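Local coordinates for similarities with probable monooxygenase (PDB 4HB9), which binds flavin-adenine dinucleotide and is probably a flavin-dependent monooxygenase of the aromatic ring hydroxylase type, at residues Ile11-Leu16 with Ala334-Ala338; His3-Ala9 with Ile25-Glu31; Gly8-Gly12 with Arg111-Lys115. One frame throughout, in Å; residues are numbered along the deposited sequence.

Interaction 1: Ile11-Leu16 with Ala334-Ala338; sequences IGGTCL and ALRDA. With FAD (flavin-adenine dinucleotide), chain B; EDO (1,2-ethanediol), chain G.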
# COMPACT_ATOMS: atom_id res chain seq x y z
N ILE A 11 -2.98 -2.36 6.87
CA ILE A 11 -1.67 -1.99 7.36
C ILE A 11 -1.76 -0.89 8.41
O ILE A 11 -1.18 -1.02 9.50
CB ILE A 11 -0.78 -1.48 6.20
CG1 ILE A 11 -0.57 -2.55 5.13
CG2 ILE A 11 0.56 -1.00 6.73
CD1 ILE A 11 0.03 -3.85 5.60
N GLY A 12 -2.44 0.20 8.07
CA GLY A 12 -2.57 1.34 8.96
C GLY A 12 -3.35 1.07 10.24
O GLY A 12 -2.90 1.43 11.32
N GLY A 13 -4.50 0.42 10.10
CA GLY A 13 -5.41 0.21 11.22
C GLY A 13 -4.83 -0.69 12.29
O GLY A 13 -4.98 -0.43 13.49
N THR A 14 -4.16 -1.75 11.87
CA THR A 14 -3.52 -2.65 12.82
C THR A 14 -2.35 -1.97 13.51
O THR A 14 -2.21 -2.07 14.74
CB THR A 14 -3.07 -3.97 12.15
OG1 THR A 14 -2.20 -3.71 11.06
CG2 THR A 14 -4.25 -4.76 11.66
N CYS A 15 -1.52 -1.24 12.76
CA CYS A 15 -0.42 -0.53 13.37
C CYS A 15 -0.96 0.45 14.40
O CYS A 15 -0.44 0.52 15.52
CB CYS A 15 0.46 0.21 12.35
SG CYS A 15 2.02 0.82 13.02
N LEU A 16 -1.99 1.20 14.03
CA LEU A 16 -2.62 2.14 14.95
C LEU A 16 -3.10 1.46 16.23
O LEU A 16 -2.89 1.97 17.31
CB LEU A 16 -3.81 2.87 14.29
CG LEU A 16 -4.55 3.89 15.16
CD1 LEU A 16 -3.65 5.01 15.64
CD2 LEU A 16 -5.75 4.47 14.39
N ALA A 334 0.72 4.90 5.34
CA ALA A 334 -0.26 4.40 6.30
C ALA A 334 0.35 4.15 7.70
O ALA A 334 -0.24 4.51 8.74
CB ALA A 334 -0.93 3.14 5.79
N LEU A 335 1.54 3.55 7.72
CA LEU A 335 2.28 3.33 8.95
C LEU A 335 2.69 4.64 9.62
O LEU A 335 2.54 4.81 10.83
CB LEU A 335 3.52 2.47 8.68
CG LEU A 335 3.20 1.04 8.29
CD1 LEU A 335 4.45 0.33 7.76
CD2 LEU A 335 2.57 0.29 9.46
N ARG A 336 3.23 5.56 8.82
CA ARG A 336 3.58 6.88 9.29
C ARG A 336 2.39 7.58 9.97
O ARG A 336 2.56 8.19 11.03
CB ARG A 336 4.06 7.72 8.12
CG ARG A 336 4.73 9.01 8.49
CD ARG A 336 5.30 9.65 7.24
NE ARG A 336 5.92 10.93 7.52
CZ ARG A 336 6.52 11.69 6.60
NH1 ARG A 336 6.59 11.30 5.33
NH2 ARG A 336 7.07 12.83 6.95
N ASP A 337 1.23 7.54 9.31
CA ASP A 337 -0.02 8.09 9.88
C ASP A 337 -0.35 7.43 11.23
O ASP A 337 -0.72 8.11 12.19
CB ASP A 337 -1.22 7.83 8.99
CG ASP A 337 -1.21 8.61 7.66
OD1 ASP A 337 -0.38 9.53 7.43
OD2 ASP A 337 -2.05 8.26 6.82
N ALA A 338 -0.21 6.12 11.29
CA ALA A 338 -0.57 5.35 12.51
C ALA A 338 0.29 5.74 13.70
O ALA A 338 -0.21 5.94 14.82
CB ALA A 338 -0.50 3.85 12.23
PA FAD B . -5.40 -1.44 3.41
O1A FAD B . -4.10 -2.04 3.88
O2A FAD B . -5.98 -1.61 2.05
O5B FAD B . -6.53 -1.80 4.49
C5B FAD B . -7.88 -1.41 4.33
C4B FAD B . -8.67 -2.38 5.18
O4B FAD B . -10.01 -1.87 5.33
C3B FAD B . -8.77 -3.79 4.58
O3B FAD B . -8.52 -4.80 5.56
C2B FAD B . -10.19 -3.83 4.07
O2B FAD B . -10.79 -5.11 4.01
C1B FAD B . -10.90 -2.95 5.11
N9A FAD B . -12.18 -2.36 4.70
C8A FAD B . -12.46 -1.73 3.53
N7A FAD B . -13.74 -1.25 3.54
C5A FAD B . -14.27 -1.60 4.73
C6A FAD B . -15.59 -1.41 5.36
N6A FAD B . -16.54 -0.77 4.64
N1A FAD B . -15.79 -1.92 6.60
C2A FAD B . -14.80 -2.55 7.27
N3A FAD B . -13.56 -2.75 6.76
C4A FAD B . -13.25 -2.30 5.50
N1 FAD B . 3.31 0.34 -0.28
C2 FAD B . 4.57 0.60 0.14
O2 FAD B . 4.81 1.50 1.02
N3 FAD B . 5.60 -0.09 -0.38
C4 FAD B . 5.50 -1.02 -1.34
O4 FAD B . 6.52 -1.61 -1.76
C4X FAD B . 4.17 -1.32 -1.86
N5 FAD B . 3.96 -2.26 -2.83
C5X FAD B . 2.71 -2.50 -3.29
C6 FAD B . 2.49 -3.43 -4.29
C7 FAD B . 1.20 -3.70 -4.77
C7M FAD B . 0.96 -4.72 -5.86
C8 FAD B . 0.06 -2.96 -4.21
C8M FAD B . -1.35 -3.23 -4.70
C9 FAD B . 0.27 -2.02 -3.21
C9A FAD B . 1.55 -1.75 -2.72
N10 FAD B . 1.76 -0.80 -1.70
C10 FAD B . 3.05 -0.55 -1.26
C1' FAD B . 0.66 0.01 -1.13
C2' FAD B . 0.10 -0.58 0.17
O2' FAD B . -0.21 -1.95 0.02
C3' FAD B . -1.17 0.19 0.55
O3' FAD B . -0.94 1.58 0.35
C4' FAD B . -1.53 -0.06 2.01
O4' FAD B . -2.16 -1.32 2.09
C5' FAD B . -2.46 1.00 2.56
O5' FAD B . -2.72 0.66 3.90
P FAD B . -4.19 0.96 4.48
O1P FAD B . -4.16 0.40 5.88
O2P FAD B . -4.53 2.40 4.23
O3P FAD B . -5.26 0.15 3.59
C1 EDO G . 6.77 7.32 2.50
O1 EDO G . 8.05 7.91 2.31
C2 EDO G . 6.36 7.51 3.95
O2 EDO G . 5.74 8.77 4.13
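A338 carries the largest share of this contact with nothing more than a methyl group: its CB presses on the backbone of the other helix, 3.5 Å from G12 O and equally close to L16 N. Those two atoms are themselves joined, L16 N donating to G12 O within helix 11-22, and the methyl lies against that turn. CB of C15 and CB of L16 complete the patch it rests on. Such small residues allow a close approach: the short helix axes come within 8.0 Å and run in nearly the same direction, crossing at -28°. G12 meets the start of 334-338 in the same way, its CA lying against A334 O, and having no side chain it leaves room for both the A334 methyl and the cofactor phosphate.

L335 supplies the longer apolar side chain. Its CD2 reaches in between I11 and C15, 3.6 Å from I11 CG2 and the same distance from C15 CB. The I11 methyl is placed for this by its first torsion, which sets CG2 anti to the backbone N and sends CG1 the other way, toward the ribityl O4' of FAD. Helix 11-22 is the first helix of the Rossmann-like dinucleotide-binding fold, and its N-terminus faces the cofactor pyrophosphate. I11 N donates to FAD O1A and G12 N to FAD O1P at 2.8 Å, so the helix end would be expected to stabilise the negative charge there. A334 CB touches FAD O5' at 3.6 Å, which brings helix 330-349 up to the same pyrophosphate region. A54 and L55 of helix 49-58 also pack on L335, and C58 of that helix packs on C15.

Interaction 2: His3-Ala9 with Ile25-Glu31; sequences HVGIIGA and IKVTIYE. With FAD (flavin-adenine dinucleotide), chain B; EDO (1,2-ethanediol), chain L.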
# COMPACT_ATOMS: atom_id res chain seq x y z
N HIS A 3 -12.95 5.39 23.84
CA HIS A 3 -12.90 4.17 23.06
C HIS A 3 -12.69 4.58 21.61
O HIS A 3 -13.51 5.32 21.06
CB HIS A 3 -14.21 3.41 23.24
CG HIS A 3 -14.28 2.12 22.50
ND1 HIS A 3 -15.46 1.44 22.29
CD2 HIS A 3 -13.31 1.39 21.88
CE1 HIS A 3 -15.21 0.34 21.61
NE2 HIS A 3 -13.92 0.29 21.34
N VAL A 4 -11.59 4.14 21.01
CA VAL A 4 -11.30 4.46 19.61
C VAL A 4 -11.79 3.28 18.77
O VAL A 4 -11.46 2.11 19.04
CB VAL A 4 -9.79 4.74 19.37
CG1 VAL A 4 -9.51 5.02 17.90
CG2 VAL A 4 -9.33 5.93 20.20
N GLY A 5 -12.62 3.59 17.78
CA GLY A 5 -13.08 2.59 16.81
C GLY A 5 -12.37 2.83 15.50
O GLY A 5 -12.36 3.97 15.01
N ILE A 6 -11.79 1.76 14.95
CA ILE A 6 -11.05 1.83 13.68
C ILE A 6 -11.78 0.96 12.66
O ILE A 6 -12.09 -0.21 12.94
CB ILE A 6 -9.60 1.31 13.83
CG1 ILE A 6 -8.84 2.10 14.89
CG2 ILE A 6 -8.88 1.37 12.48
CD1 ILE A 6 -7.50 1.48 15.32
N ILE A 7 -12.11 1.53 11.50
CA ILE A 7 -12.65 0.75 10.39
C ILE A 7 -11.47 0.30 9.53
O ILE A 7 -10.75 1.14 8.96
CB ILE A 7 -13.65 1.51 9.52
CG1 ILE A 7 -14.73 2.21 10.37
CG2 ILE A 7 -14.30 0.56 8.54
CD1 ILE A 7 -15.47 1.34 11.36
N GLY A 8 -11.26 -1.03 9.47
CA GLY A 8 -10.20 -1.62 8.66
C GLY A 8 -9.02 -2.16 9.43
O GLY A 8 -8.29 -1.41 10.08
N ALA A 9 -8.83 -3.48 9.35
CA ALA A 9 -7.64 -4.15 9.85
C ALA A 9 -6.64 -4.35 8.72
O ALA A 9 -6.23 -5.48 8.41
CB ALA A 9 -7.99 -5.47 10.47
N ILE A 25 -4.79 3.00 25.63
CA ILE A 25 -6.06 3.47 25.06
C ILE A 25 -6.90 2.30 24.61
O ILE A 25 -6.39 1.35 24.03
CB ILE A 25 -5.77 4.47 23.93
CG1 ILE A 25 -5.08 5.70 24.52
CG2 ILE A 25 -7.04 4.85 23.18
CD1 ILE A 25 -4.40 6.59 23.50
N LYS A 26 -8.20 2.36 24.88
CA LYS A 26 -9.12 1.31 24.49
C LYS A 26 -9.39 1.42 22.99
O LYS A 26 -9.68 2.51 22.49
CB LYS A 26 -10.44 1.46 25.25
CG LYS A 26 -11.44 0.35 25.02
CD LYS A 26 -12.74 0.66 25.73
CE LYS A 26 -13.61 -0.57 25.88
NZ LYS A 26 -13.79 -1.32 24.60
N VAL A 27 -9.30 0.30 22.28
CA VAL A 27 -9.38 0.33 20.82
C VAL A 27 -10.04 -0.93 20.31
O VAL A 27 -9.78 -2.05 20.82
CB VAL A 27 -7.98 0.56 20.17
CG1 VAL A 27 -6.98 -0.45 20.69
CG2 VAL A 27 -8.05 0.55 18.64
N THR A 28 -10.89 -0.75 19.31
CA THR A 28 -11.49 -1.84 18.58
C THR A 28 -11.35 -1.59 17.08
O THR A 28 -11.45 -0.43 16.62
CB THR A 28 -13.00 -1.96 18.93
OG1 THR A 28 -13.16 -2.11 20.35
CG2 THR A 28 -13.62 -3.14 18.25
N ILE A 29 -11.09 -2.66 16.33
CA ILE A 29 -11.06 -2.59 14.88
C ILE A 29 -12.21 -3.37 14.31
O ILE A 29 -12.44 -4.50 14.71
CB ILE A 29 -9.77 -3.20 14.28
CG1 ILE A 29 -8.52 -2.45 14.75
CG2 ILE A 29 -9.85 -3.20 12.76
CD1 ILE A 29 -7.23 -3.18 14.41
N TYR A 30 -12.89 -2.79 13.34
CA TYR A 30 -13.97 -3.47 12.62
C TYR A 30 -13.51 -3.69 11.18
O TYR A 30 -13.21 -2.75 10.46
CB TYR A 30 -15.27 -2.66 12.67
CG TYR A 30 -15.61 -2.25 14.09
CD1 TYR A 30 -16.34 -3.11 14.94
CD2 TYR A 30 -15.16 -1.05 14.61
CE1 TYR A 30 -16.62 -2.73 16.25
CE2 TYR A 30 -15.44 -0.68 15.91
CZ TYR A 30 -16.17 -1.52 16.71
OH TYR A 30 -16.43 -1.12 18.00
N GLU A 31 -13.45 -4.96 10.79
CA GLU A 31 -12.91 -5.39 9.49
C GLU A 31 -13.95 -6.14 8.71
O GLU A 31 -14.60 -7.05 9.24
CB GLU A 31 -11.66 -6.26 9.71
CG GLU A 31 -11.19 -7.02 8.47
CD GLU A 31 -10.85 -6.10 7.30
OE1 GLU A 31 -10.14 -5.11 7.52
OE2 GLU A 31 -11.27 -6.40 6.16
PA FAD B . -5.40 -1.44 3.41
O1A FAD B . -4.10 -2.04 3.88
O2A FAD B . -5.98 -1.61 2.05
O5B FAD B . -6.53 -1.80 4.49
C5B FAD B . -7.88 -1.41 4.33
C4B FAD B . -8.67 -2.38 5.18
O4B FAD B . -10.01 -1.87 5.33
C3B FAD B . -8.77 -3.79 4.58
O3B FAD B . -8.52 -4.80 5.56
C2B FAD B . -10.19 -3.83 4.07
O2B FAD B . -10.79 -5.11 4.01
C1B FAD B . -10.90 -2.95 5.11
N9A FAD B . -12.18 -2.36 4.70
C8A FAD B . -12.46 -1.73 3.53
N7A FAD B . -13.74 -1.25 3.54
C5A FAD B . -14.27 -1.60 4.73
C6A FAD B . -15.59 -1.41 5.36
N6A FAD B . -16.54 -0.77 4.64
N1A FAD B . -15.79 -1.92 6.60
C2A FAD B . -14.80 -2.55 7.27
N3A FAD B . -13.56 -2.75 6.76
C4A FAD B . -13.25 -2.30 5.50
N1 FAD B . 3.31 0.34 -0.28
C2 FAD B . 4.57 0.60 0.14
O2 FAD B . 4.81 1.50 1.02
N3 FAD B . 5.60 -0.09 -0.38
C4 FAD B . 5.50 -1.02 -1.34
O4 FAD B . 6.52 -1.61 -1.76
C4X FAD B . 4.17 -1.32 -1.86
N5 FAD B . 3.96 -2.26 -2.83
C5X FAD B . 2.71 -2.50 -3.29
C6 FAD B . 2.49 -3.43 -4.29
C7 FAD B . 1.20 -3.70 -4.77
C7M FAD B . 0.96 -4.72 -5.86
C8 FAD B . 0.06 -2.96 -4.21
C8M FAD B . -1.35 -3.23 -4.70
C9 FAD B . 0.27 -2.02 -3.21
C9A FAD B . 1.55 -1.75 -2.72
N10 FAD B . 1.76 -0.80 -1.70
C10 FAD B . 3.05 -0.55 -1.26
C1' FAD B . 0.66 0.01 -1.13
C2' FAD B . 0.10 -0.58 0.17
O2' FAD B . -0.21 -1.95 0.02
C3' FAD B . -1.17 0.19 0.55
O3' FAD B . -0.94 1.58 0.35
C4' FAD B . -1.53 -0.06 2.01
O4' FAD B . -2.16 -1.32 2.09
C5' FAD B . -2.46 1.00 2.56
O5' FAD B . -2.72 0.66 3.90
P FAD B . -4.19 0.96 4.48
O1P FAD B . -4.16 0.40 5.88
O2P FAD B . -4.53 2.40 4.23
O3P FAD B . -5.26 0.15 3.59
C1 EDO L . -7.60 -9.17 6.37
O1 EDO L . -7.66 -8.28 7.50
C2 EDO L . -8.55 -8.64 5.32
O2 EDO L . -8.07 -7.40 4.79
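E31 and A9 meet at the end of the paired strands, where the glutamate binds both protein backbone and cofactor. Its CB lies 3.8 Å from A9 CB, and CG remains beside that methyl. A bend at the second torsion (chi2 59°) then brings the carboxylate round to the adenosine ribose of FAD. OE1 accepts hydrogen bonds from A9 N (2.8 Å, on its anti lone pair) and from the ribose hydroxyl O3B, and OE2 accepts from O2B (2.6 Å) and from N33 N. The two carboxylate oxygens thus each hold one ribose hydroxyl, and A9 helps to fix the group's orientation.

Between V4 and G8 the strands form a parallel ladder, with V4 N to K26 O, T28 N to V4 O, I6 N to T28 O, Y30 N to I6 O and G8 N to Y30 O. On one face, I6 CD1 presses tightly on V27 CG2 (3.5 Å), and I29 CG2 touches A9 CB. On the other, the H3 ring uses its edge to share a hydrogen bond of 2.7 Å between NE2 and T28 OG1, while K26 folds over a face and places NZ above the ring centre. Further along, G5 CA meets the edge of the Y30 ring.

These strands and helix 11-22 form the beta-alpha-beta unit of a Rossmann-like fold. The helix covers the I6 and I29 face through L16 and A17; within the parallel sheet, strand 157-160 continues beyond strand 3-7, and strand 126-127 beyond strand 26-30.

Interaction 3: Gly8-Gly12 with Arg111-Lys115; sequences GAGIG and RTELK. With FAD (flavin-adenine dinucleotide), chain B; EDO (1,2-ethanediol), chain L.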
# COMPACT_ATOMS: atom_id res chain seq x y z
N GLY A 8 -11.26 -1.03 9.47
CA GLY A 8 -10.20 -1.62 8.66
C GLY A 8 -9.02 -2.16 9.43
O GLY A 8 -8.29 -1.41 10.08
N ALA A 9 -8.83 -3.48 9.35
CA ALA A 9 -7.64 -4.15 9.85
C ALA A 9 -6.64 -4.35 8.72
O ALA A 9 -6.23 -5.48 8.41
CB ALA A 9 -7.99 -5.47 10.47
N GLY A 10 -6.28 -3.24 8.08
CA GLY A 10 -5.22 -3.22 7.08
C GLY A 10 -3.91 -2.81 7.70
O GLY A 10 -3.72 -2.89 8.91
N ILE A 11 -2.98 -2.36 6.87
CA ILE A 11 -1.67 -1.99 7.36
C ILE A 11 -1.76 -0.89 8.41
O ILE A 11 -1.18 -1.02 9.50
CB ILE A 11 -0.78 -1.48 6.20
CG1 ILE A 11 -0.57 -2.55 5.13
CG2 ILE A 11 0.56 -1.00 6.73
CD1 ILE A 11 0.03 -3.85 5.60
N GLY A 12 -2.44 0.20 8.07
CA GLY A 12 -2.57 1.34 8.96
C GLY A 12 -3.35 1.07 10.24
O GLY A 12 -2.90 1.43 11.32
N ARG A 111 3.51 -9.04 1.62
CA ARG A 111 2.30 -8.51 2.25
C ARG A 111 1.68 -9.53 3.20
O ARG A 111 1.27 -9.17 4.31
CB ARG A 111 1.27 -8.05 1.24
CG ARG A 111 0.05 -7.50 1.96
CD ARG A 111 -0.95 -6.78 1.08
NE ARG A 111 -2.05 -6.26 1.90
CZ ARG A 111 -2.27 -4.97 2.17
NH1 ARG A 111 -1.49 -4.03 1.67
NH2 ARG A 111 -3.28 -4.63 2.96
N THR A 112 1.65 -10.80 2.81
CA THR A 112 1.04 -11.82 3.67
C THR A 112 1.77 -11.94 5.03
O THR A 112 1.13 -11.93 6.07
CB THR A 112 0.86 -13.19 3.00
OG1 THR A 112 0.25 -14.10 3.94
CG2 THR A 112 2.18 -13.78 2.55
N GLU A 113 3.10 -11.98 5.03
CA GLU A 113 3.82 -12.03 6.30
C GLU A 113 3.63 -10.79 7.15
O GLU A 113 3.51 -10.89 8.35
CB GLU A 113 5.33 -12.25 6.09
CG GLU A 113 5.73 -13.64 5.59
CD GLU A 113 7.15 -13.61 5.02
OE1 GLU A 113 7.38 -12.88 4.02
OE2 GLU A 113 8.07 -14.19 5.64
N LEU A 114 3.69 -9.62 6.52
CA LEU A 114 3.53 -8.38 7.22
C LEU A 114 2.16 -8.35 7.90
O LEU A 114 2.08 -7.99 9.10
CB LEU A 114 3.71 -7.19 6.29
CG LEU A 114 3.58 -5.81 6.92
CD1 LEU A 114 4.57 -5.61 8.04
CD2 LEU A 114 3.75 -4.75 5.86
N LYS A 115 1.12 -8.77 7.19
CA LYS A 115 -0.24 -8.80 7.80
C LYS A 115 -0.34 -9.78 8.98
O LYS A 115 -0.95 -9.47 10.00
CB LYS A 115 -1.33 -9.11 6.78
CG LYS A 115 -1.66 -7.95 5.84
CD LYS A 115 -2.08 -6.65 6.55
CE LYS A 115 -3.27 -6.80 7.52
NZ LYS A 115 -4.42 -7.48 6.88
PA FAD B . -5.40 -1.44 3.41
O1A FAD B . -4.10 -2.04 3.88
O2A FAD B . -5.98 -1.61 2.05
O5B FAD B . -6.53 -1.80 4.49
C5B FAD B . -7.88 -1.41 4.33
C4B FAD B . -8.67 -2.38 5.18
O4B FAD B . -10.01 -1.87 5.33
C3B FAD B . -8.77 -3.79 4.58
O3B FAD B . -8.52 -4.80 5.56
C2B FAD B . -10.19 -3.83 4.07
O2B FAD B . -10.79 -5.11 4.01
C1B FAD B . -10.90 -2.95 5.11
N9A FAD B . -12.18 -2.36 4.70
C8A FAD B . -12.46 -1.73 3.53
N7A FAD B . -13.74 -1.25 3.54
C5A FAD B . -14.27 -1.60 4.73
C6A FAD B . -15.59 -1.41 5.36
N6A FAD B . -16.54 -0.77 4.64
N1A FAD B . -15.79 -1.92 6.60
C2A FAD B . -14.80 -2.55 7.27
N3A FAD B . -13.56 -2.75 6.76
C4A FAD B . -13.25 -2.30 5.50
N1 FAD B . 3.31 0.34 -0.28
C2 FAD B . 4.57 0.60 0.14
O2 FAD B . 4.81 1.50 1.02
N3 FAD B . 5.60 -0.09 -0.38
C4 FAD B . 5.50 -1.02 -1.34
O4 FAD B . 6.52 -1.61 -1.76
C4X FAD B . 4.17 -1.32 -1.86
N5 FAD B . 3.96 -2.26 -2.83
C5X FAD B . 2.71 -2.50 -3.29
C6 FAD B . 2.49 -3.43 -4.29
C7 FAD B . 1.20 -3.70 -4.77
C7M FAD B . 0.96 -4.72 -5.86
C8 FAD B . 0.06 -2.96 -4.21
C8M FAD B . -1.35 -3.23 -4.70
C9 FAD B . 0.27 -2.02 -3.21
C9A FAD B . 1.55 -1.75 -2.72
N10 FAD B . 1.76 -0.80 -1.70
C10 FAD B . 3.05 -0.55 -1.26
C1' FAD B . 0.66 0.01 -1.13
C2' FAD B . 0.10 -0.58 0.17
O2' FAD B . -0.21 -1.95 0.02
C3' FAD B . -1.17 0.19 0.55
O3' FAD B . -0.94 1.58 0.35
C4' FAD B . -1.53 -0.06 2.01
O4' FAD B . -2.16 -1.32 2.09
C5' FAD B . -2.46 1.00 2.56
O5' FAD B . -2.72 0.66 3.90
P FAD B . -4.19 0.96 4.48
O1P FAD B . -4.16 0.40 5.88
O2P FAD B . -4.53 2.40 4.23
O3P FAD B . -5.26 0.15 3.59
C1 EDO L . -7.60 -9.17 6.37
O1 EDO L . -7.66 -8.28 7.50
C2 EDO L . -8.55 -8.64 5.32
O2 EDO L . -8.07 -7.40 4.79
O HOH W 1 -5.90 -8.06 9.03
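K115 curls back over I11 to reach A9 O. Successive bends at chi2, chi3 and chi4, all near -55°, fold its chain so that CD rests 3.6 Å from I11 CD1 and CE passes beside the carbonyl carbon of G10. NZ then donates to A9 O at 3.1 Å, lying in the carbonyl plane. A water, doubtful because it also lies implausibly close to an ethanediol, bridges NZ and A9 O.

R111, by contrast, is extended. With CG anti to the backbone N (chi1 -180°) and the chain straight as far as NE, it reaches from helix 111-119 to the cofactor, and a turn at chi4 of 109° orients the guanidinium toward it. NH1 donates to the ribityl O4' at 2.8 Å and NH2 to the pyrophosphate O1A at 2.9 Å, both nearly straight, so two bonds limit the group's rotation. I11 CD1 lies over one guanidinium face, offset toward the rim. The same methyl touches L114 CD2 at 3.8 Å, the two side chains crossing at about a right angle, and F67 of helix 61-70 packs on L114 from outside the contact.

G10 is the N-cap of helix 11-22, and its CA passes close to FAD O5B. This glycine-rich turn matches the GxGxxG pattern of Rossmann-type dinucleotide-binding folds, here with an arginine from helix 111-119 bound to the FAD pyrophosphate.

All three interactions touch FAD, and each has one segment in the first strand, turn and helix of the Rossmann-like unit. Interaction 2 holds the adenosine ribose, whereas interactions 1 and 3 share I11 and G12 beside the pyrophosphate; their centres are about 9 Å apart. I11 divides its branches between them, CG2 going to helix 330-349 and CD1 to helix 111-119. Interactions 2 and 3 overlap at G8 and A9, with centres about 14 Å apart, and A9 serves both through its two backbone polar atoms. Interactions 1 and 2, about 12 Å apart between centres, touch directly where L16 CD2 packs on I6 CD1 at 3.6 Å, seating helix 11-22 on the sheet.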